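Glutathione transferase lambda1 (Populus trichocarpa, PDB 4PQH) probably transfers glutathione to electrophilic substrates, as a monomeric plant Lambda-class glutathione transferase whose thioredoxin-like domain binds the tripeptide. Local coordinates at residues W43-C48 with D94-I99; L82-E87 with S101-P106. One frame throughout, in Å; residues are numbered along the deposited sequence.

From the N terminus, the chain runs through strand 28-32 into helix 37-48, the first partner of contact 1. It then passes strand 55-59 and helix 67-73 before the hairpin of strands 81-84 and 87-90 supplies the first partner of contact 2. Helix 92-102 follows, closing contact 1 against 43-48 over a loop of 45 residues, and the turn after it closes contact 2 against the hairpin over 13. The segments alternate, so the two closures cross. Contact 1 ties helix to helix, contact 2 the end of the second helix to the sheet. Their centres lie 9 Å apart, and Ile99 CG1 packs 3.8 Å from Leu82 CD2.

Contact 1. Residues W43-C48 with D94-I99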
loop_
_atom_site.group_PDB
_atom_site.type_symbol
_atom_site.label_atom_id
_atom_site.label_comp_id
_atom_site.label_asym_id
_atom_site.label_seq_id
_atom_site.Cartn_x
_atom_site.Cartn_y
_atom_site.Cartn_z
ATOM N N TRP A 43 -0.994 -5.988 0.746
ATOM C CA TRP A 43 -0.025 -7.012 1.102
ATOM C C TRP A 43 0.676 -6.651 2.429
ATOM O O TRP A 43 0.842 -7.504 3.316
ATOM C CB TRP A 43 0.971 -7.141 -0.044
ATOM C CG TRP A 43 2.029 -8.184 0.092
ATOM C CD1 TRP A 43 2.189 -9.098 1.096
ATOM C CD2 TRP A 43 3.094 -8.414 -0.835
ATOM N NE1 TRP A 43 3.295 -9.886 0.841
ATOM C CE2 TRP A 43 3.865 -9.480 -0.338
ATOM C CE3 TRP A 43 3.462 -7.821 -2.048
ATOM C CZ2 TRP A 43 4.994 -9.960 -1.005
ATOM C CZ3 TRP A 43 4.584 -8.297 -2.710
ATOM C CH2 TRP A 43 5.335 -9.357 -2.187
ATOM N N ILE A 44 1.083 -5.390 2.574
ATOM C CA ILE A 44 1.685 -4.921 3.827
ATOM C C ILE A 44 0.708 -5.098 4.981
ATOM O O ILE A 44 1.096 -5.540 6.066
ATOM C CB ILE A 44 2.109 -3.436 3.755
ATOM C CG1 ILE A 44 3.211 -3.224 2.718
ATOM C CG2 ILE A 44 2.595 -2.979 5.133
ATOM C CD1 ILE A 44 3.307 -1.784 2.250
ATOM N N THR A 45 -0.557 -4.760 4.767
ATOM C CA THR A 45 -1.566 -4.893 5.822
ATOM C C THR A 45 -1.694 -6.337 6.293
ATOM O O THR A 45 -1.660 -6.620 7.492
ATOM C CB THR A 45 -2.920 -4.327 5.373
ATOM O OG1 THR A 45 -2.748 -2.948 5.025
ATOM C CG2 THR A 45 -3.940 -4.417 6.511
ATOM N N ARG A 46 -1.805 -7.256 5.346
ATOM C CA ARG A 46 -1.788 -8.685 5.620
ATOM C C ARG A 46 -0.602 -9.090 6.486
ATOM O O ARG A 46 -0.771 -9.727 7.528
ATOM C CB ARG A 46 -1.770 -9.451 4.293
ATOM C CG ARG A 46 -1.332 -10.916 4.356
ATOM C CD ARG A 46 -1.072 -11.399 2.924
ATOM N NE ARG A 46 -0.795 -12.824 2.761
ATOM C CZ ARG A 46 0.428 -13.343 2.640
ATOM N NH1 ARG A 46 1.498 -12.562 2.721
ATOM N NH2 ARG A 46 0.582 -14.646 2.454
ATOM N N ASN A 47 0.600 -8.686 6.088
ATOM C CA ASN A 47 1.789 -9.095 6.817
ATOM C C ASN A 47 1.853 -8.484 8.204
ATOM O O ASN A 47 2.219 -9.161 9.163
ATOM C CB ASN A 47 3.047 -8.703 6.061
ATOM C CG ASN A 47 3.255 -9.516 4.795
ATOM O OD1 ASN A 47 2.427 -10.349 4.417
ATOM N ND2 ASN A 47 4.376 -9.274 4.136
ATOM N N CYS A 48 1.503 -7.206 8.311
ATOM C CA CYS A 48 1.581 -6.513 9.597
ATOM C C CYS A 48 0.626 -7.111 10.613
ATOM O O CYS A 48 0.849 -7.013 11.822
ATOM C CB CYS A 48 1.285 -5.028 9.425
ATOM S SG CYS A 48 2.594 -4.111 8.618
ATOM N N ASP A 94 -9.938 1.005 0.685
ATOM C CA ASP A 94 -11.057 0.288 1.279
ATOM C C ASP A 94 -10.568 -1.037 1.853
ATOM O O ASP A 94 -10.956 -1.426 2.959
ATOM C CB ASP A 94 -12.158 0.028 0.249
ATOM C CG ASP A 94 -12.914 1.282 -0.124
ATOM O OD1 ASP A 94 -12.777 2.298 0.590
ATOM O OD2 ASP A 94 -13.659 1.244 -1.126
ATOM N N LEU A 95 -9.703 -1.719 1.108
ATOM C CA LEU A 95 -9.243 -3.051 1.489
ATOM C C LEU A 95 -8.353 -3.074 2.722
ATOM O O LEU A 95 -8.462 -3.988 3.535
ATOM C CB LEU A 95 -8.519 -3.728 0.328
ATOM C CG LEU A 95 -9.404 -4.143 -0.846
ATOM C CD1 LEU A 95 -8.565 -4.897 -1.860
ATOM C CD2 LEU A 95 -10.536 -5.005 -0.321
ATOM N N ILE A 96 -7.456 -2.105 2.861
ATOM C CA ILE A 96 -6.625 -2.092 4.060
ATOM C C ILE A 96 -7.499 -1.852 5.296
ATOM O O ILE A 96 -7.279 -2.468 6.343
ATOM C CB ILE A 96 -5.419 -1.122 3.958
ATOM C CG1 ILE A 96 -5.869 0.340 3.958
ATOM C CG2 ILE A 96 -4.559 -1.468 2.740
ATOM C CD1 ILE A 96 -4.712 1.332 3.802
ATOM N N LYS A 97 -8.516 -1.003 5.178
ATOM C CA LYS A 97 -9.459 -0.807 6.280
ATOM C C LYS A 97 -10.274 -2.069 6.555
ATOM O O LYS A 97 -10.491 -2.444 7.716
ATOM C CB LYS A 97 -10.383 0.383 6.005
ATOM C CG LYS A 97 -9.688 1.733 6.018
ATOM C CD LYS A 97 -10.669 2.840 5.681
ATOM C CE LYS A 97 -9.995 4.199 5.674
ATOM N NZ LYS A 97 -10.905 5.249 5.141
ATOM N N TYR A 98 -10.694 -2.740 5.489
ATOM C CA TYR A 98 -11.492 -3.950 5.604
ATOM C C TYR A 98 -10.714 -5.081 6.275
ATOM O O TYR A 98 -11.213 -5.712 7.210
ATOM C CB TYR A 98 -12.001 -4.382 4.222
ATOM C CG TYR A 98 -12.829 -5.642 4.290
ATOM C CD1 TYR A 98 -14.192 -5.586 4.548
ATOM C CD2 TYR A 98 -12.241 -6.889 4.120
ATOM C CE1 TYR A 98 -14.945 -6.744 4.627
ATOM C CE2 TYR A 98 -12.981 -8.042 4.196
ATOM C CZ TYR A 98 -14.332 -7.968 4.445
ATOM O OH TYR A 98 -15.072 -9.124 4.510
ATOM N N ILE A 99 -9.494 -5.332 5.814
ATOM C CA ILE A 99 -8.676 -6.376 6.415
ATOM C C ILE A 99 -8.403 -6.070 7.885
ATOM O O ILE A 99 -8.485 -6.954 8.742
ATOM C CB ILE A 99 -7.361 -6.594 5.636
ATOM C CG1 ILE A 99 -7.673 -7.283 4.306
ATOM C CG2 ILE A 99 -6.376 -7.429 6.465
ATOM C CD1 ILE A 99 -6.477 -7.467 3.415
#
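Thr45 meets both Ile96 and Ile99 where two helices of the thioredoxin-like N-terminal domain, 37-48 and 92-102, pack side by side. These helices are the pair that, in the glutathione transferase fold, lies between the sheet and the all-helical domain. Their backbones come within 6.0 Å, measured from Thr45 CA to Ile96 CA. In sequence order, Trp43 turns away from the partner helix and Ile44 points along its flank; both pack on Thr217, and Ile44 also reaches Ile173 and Pro177 of helix 170-190. Thr45, directed at the partner, therefore carries the contact. Its CG2 lies anti to the backbone N, which sets the methyl and the hydroxyl on different neighbours: CG2 rests 3.9 Å from Ile99 CG2, while OG1 sits 3.3 Å from the methyl Ile96 CG2, the Thr45 and Ile96 side chains crossing at about a right angle. The hydroxyl is buried against hydrocarbon, but it is satisfied by the carbonyl of Arg41, one turn earlier in its own helix. Leu170 and Ile173 of helix 170-190 also touch Thr45, which places this seam against the C-terminal domain. Arg46 leads its guanidinium away, to a salt bridge with Glu8 and a weak bond from NH1 to Asn47 OD1. The nearest approach of bound glutathione to the Ile96 side chain is about 9 Å, so the contact lies near the site without lining it. On the partner helix, Ile96 CB too approaches the threonine hydroxyl, lying 3.4 Å from Thr45 OG1.

Contact 2. Residues L82-E87 with S101-P106; sequences LEHNNE and SHFDGP
His84 and Phe103 approach from opposite directions, and their rings make the direct contact between 82-87 and 101-106. The aromatic pair is oblique: the centroids are 4.5 Å apart and the planes meet at 40°, so it is neither a stack nor an edge-to-face pair. Phe103 CZ stands over the centre of one imidazole face, 3.4 Å from His84 CE1, and all five ring atoms of the histidine lie within van der Waals range of it. The opposite face is met nearer its rim by the side-chain amide carbon CG of Asn85. With CG anti to its backbone N (chi1 -179°), His84 holds its ring out toward the incoming phenyl group. Leu51, Lys54 and Thr28 also touch Phe103.

Polar bonds fix the imidazole at both nitrogens. ND1 is hydrogen-bonded to Thr28 OG1 of the adjacent strand, while at the ring edge a water lies in plane, 2.9 Å from His84 NE2. The same water donates to His102 O at 2.8 Å, bridging the two segments beside the aromatic pair. Two bonded nitrogens would restrict ring flipping and keep the face turned to Phe103.

Bonds within each segment shape the two sides separately. His84 N reaches Glu87 O at 3.0 Å and Glu87 N returns to His84 O, closing a two-residue hairpin whose Asn85-Asn86 turn, both phi positive, is close to type I'. Beyond Phe103, in the loop after the helix, Gly105 N donates to the Asp104 carboxylate, 2.7 Å from Asp104 OD1 and on its anti side.

The arrangement belongs to the beta-beta-alpha half of the thioredoxin-like fold: a terminal beta hairpin, the helix that follows it, and an aromatic contact joining the hairpin's turn end to that helix's exit.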
loop_
_atom_site.group_PDB
_atom_site.type_symbol
_atom_site.label_atom_id
_atom_site.label_comp_id
_atom_site.label_asym_id
_atom_site.label_seq_id
_atom_site.Cartn_x
_atom_site.Cartn_y
_atom_site.Cartn_z
ATOM N N LEU A 82 -9.741 -8.521 -3.157
ATOM C CA LEU A 82 -9.739 -9.463 -2.051
ATOM C C LEU A 82 -10.979 -10.328 -2.136
ATOM O O LEU A 82 -12.100 -9.814 -2.149
ATOM C CB LEU A 82 -9.723 -8.722 -0.714
ATOM C CG LEU A 82 -9.711 -9.613 0.533
ATOM C CD1 LEU A 82 -8.379 -10.342 0.661
ATOM C CD2 LEU A 82 -10.016 -8.796 1.777
ATOM N N GLU A 83 -10.757 -11.638 -2.211
ATOM C CA GLU A 83 -11.813 -12.634 -2.187
ATOM C C GLU A 83 -11.923 -13.136 -0.758
ATOM O O GLU A 83 -10.986 -13.738 -0.225
ATOM C CB GLU A 83 -11.439 -13.783 -3.120
ATOM C CG GLU A 83 -12.392 -14.953 -3.118
ATOM C CD GLU A 83 -11.818 -16.150 -3.854
ATOM O OE1 GLU A 83 -10.836 -15.964 -4.602
ATOM O OE2 GLU A 83 -12.337 -17.272 -3.680
ATOM N N HIS A 84 -13.067 -12.874 -0.133
ATOM C CA HIS A 84 -13.269 -13.229 1.263
ATOM C C HIS A 84 -14.762 -13.350 1.519
ATOM O O HIS A 84 -15.531 -12.469 1.139
ATOM C CB HIS A 84 -12.657 -12.157 2.175
ATOM C CG HIS A 84 -12.791 -12.454 3.637
ATOM N ND1 HIS A 84 -12.233 -13.571 4.222
ATOM C CD2 HIS A 84 -13.416 -11.782 4.630
ATOM C CE1 HIS A 84 -12.512 -13.574 5.513
ATOM N NE2 HIS A 84 -13.230 -12.501 5.788
ATOM N N ASN A 85 -15.168 -14.450 2.148
ATOM C CA ASN A 85 -16.569 -14.678 2.501
ATOM C C ASN A 85 -17.548 -14.444 1.353
ATOM O O ASN A 85 -18.522 -13.702 1.504
ATOM C CB ASN A 85 -16.974 -13.818 3.703
ATOM C CG ASN A 85 -16.303 -14.255 4.988
ATOM O OD1 ASN A 85 -15.829 -15.385 5.104
ATOM N ND2 ASN A 85 -16.268 -13.360 5.966
ATOM N N ASN A 86 -17.271 -15.064 0.209
ATOM C CA ASN A 86 -18.166 -15.020 -0.947
ATOM C C ASN A 86 -18.399 -13.622 -1.517
ATOM O O ASN A 86 -19.466 -13.322 -2.052
ATOM C CB ASN A 86 -19.504 -15.690 -0.618
ATOM C CG ASN A 86 -19.331 -17.096 -0.082
ATOM O OD1 ASN A 86 -18.579 -17.897 -0.638
ATOM N ND2 ASN A 86 -20.019 -17.399 1.014
ATOM N N GLU A 87 -17.393 -12.767 -1.394
ATOM C CA GLU A 87 -17.437 -11.460 -2.020
ATOM C C GLU A 87 -16.029 -11.139 -2.483
ATOM O O GLU A 87 -15.065 -11.443 -1.787
ATOM C CB GLU A 87 -17.939 -10.396 -1.034
ATOM C CG GLU A 87 -18.101 -9.000 -1.640
ATOM C CD GLU A 87 -18.579 -7.963 -0.630
ATOM O OE1 GLU A 87 -19.085 -8.358 0.444
ATOM O OE2 GLU A 87 -18.446 -6.751 -0.911
ATOM N N SER A 101 -10.196 -4.672 9.983
ATOM C CA SER A 101 -11.386 -4.771 10.813
ATOM C C SER A 101 -12.141 -6.085 10.673
ATOM O O SER A 101 -13.220 -6.236 11.239
ATOM C CB SER A 101 -12.322 -3.593 10.540
ATOM O OG SER A 101 -12.809 -3.631 9.215
ATOM N N HIS A 102 -11.575 -7.039 9.940
ATOM C CA HIS A 102 -12.258 -8.309 9.724
ATOM C C HIS A 102 -11.358 -9.509 9.916
ATOM O O HIS A 102 -11.759 -10.633 9.643
ATOM C CB HIS A 102 -12.870 -8.367 8.321
ATOM C CG HIS A 102 -14.072 -7.495 8.157
ATOM N ND1 HIS A 102 -13.981 -6.145 7.902
ATOM C CD2 HIS A 102 -15.394 -7.775 8.243
ATOM C CE1 HIS A 102 -15.196 -5.631 7.823
ATOM N NE2 HIS A 102 -16.071 -6.600 8.028
ATOM N N PHE A 103 -10.137 -9.267 10.380
ATOM C CA PHE A 103 -9.194 -10.343 10.629
ATOM C C PHE A 103 -8.492 -10.111 11.958
ATOM O O PHE A 103 -8.448 -8.990 12.459
ATOM C CB PHE A 103 -8.147 -10.422 9.512
ATOM C CG PHE A 103 -8.699 -10.829 8.175
ATOM C CD1 PHE A 103 -9.293 -9.897 7.342
ATOM C CD2 PHE A 103 -8.614 -12.144 7.752
ATOM C CE1 PHE A 103 -9.796 -10.268 6.107
ATOM C CE2 PHE A 103 -9.118 -12.523 6.524
ATOM C CZ PHE A 103 -9.707 -11.582 5.698
ATOM N N ASP A 104 -7.932 -11.181 12.505
ATOM C CA ASP A 104 -7.177 -11.121 13.749
ATOM C C ASP A 104 -5.830 -10.427 13.520
ATOM O O ASP A 104 -5.460 -10.087 12.385
ATOM C CB ASP A 104 -6.981 -12.547 14.291
ATOM C CG ASP A 104 -6.804 -12.607 15.807
ATOM O OD1 ASP A 104 -6.541 -11.574 16.451
ATOM O OD2 ASP A 104 -6.904 -13.728 16.348
ATOM N N GLY A 105 -5.089 -10.226 14.600
ATOM C CA GLY A 105 -3.806 -9.557 14.537
ATOM C C GLY A 105 -3.922 -8.184 15.160
ATOM O O GLY A 105 -5.023 -7.736 15.469
ATOM N N PRO A 106 -2.784 -7.506 15.359
ATOM C CA PRO A 106 -2.803 -6.175 15.975
ATOM C C PRO A 106 -3.647 -5.179 15.194
ATOM O O PRO A 106 -3.649 -5.187 13.958
ATOM C CB PRO A 106 -1.331 -5.751 15.964
ATOM C CG PRO A 106 -0.678 -6.632 14.963
ATOM C CD PRO A 106 -1.420 -7.939 15.036
HETATM O O HOH W 1 -13.974 -11.885 8.554
#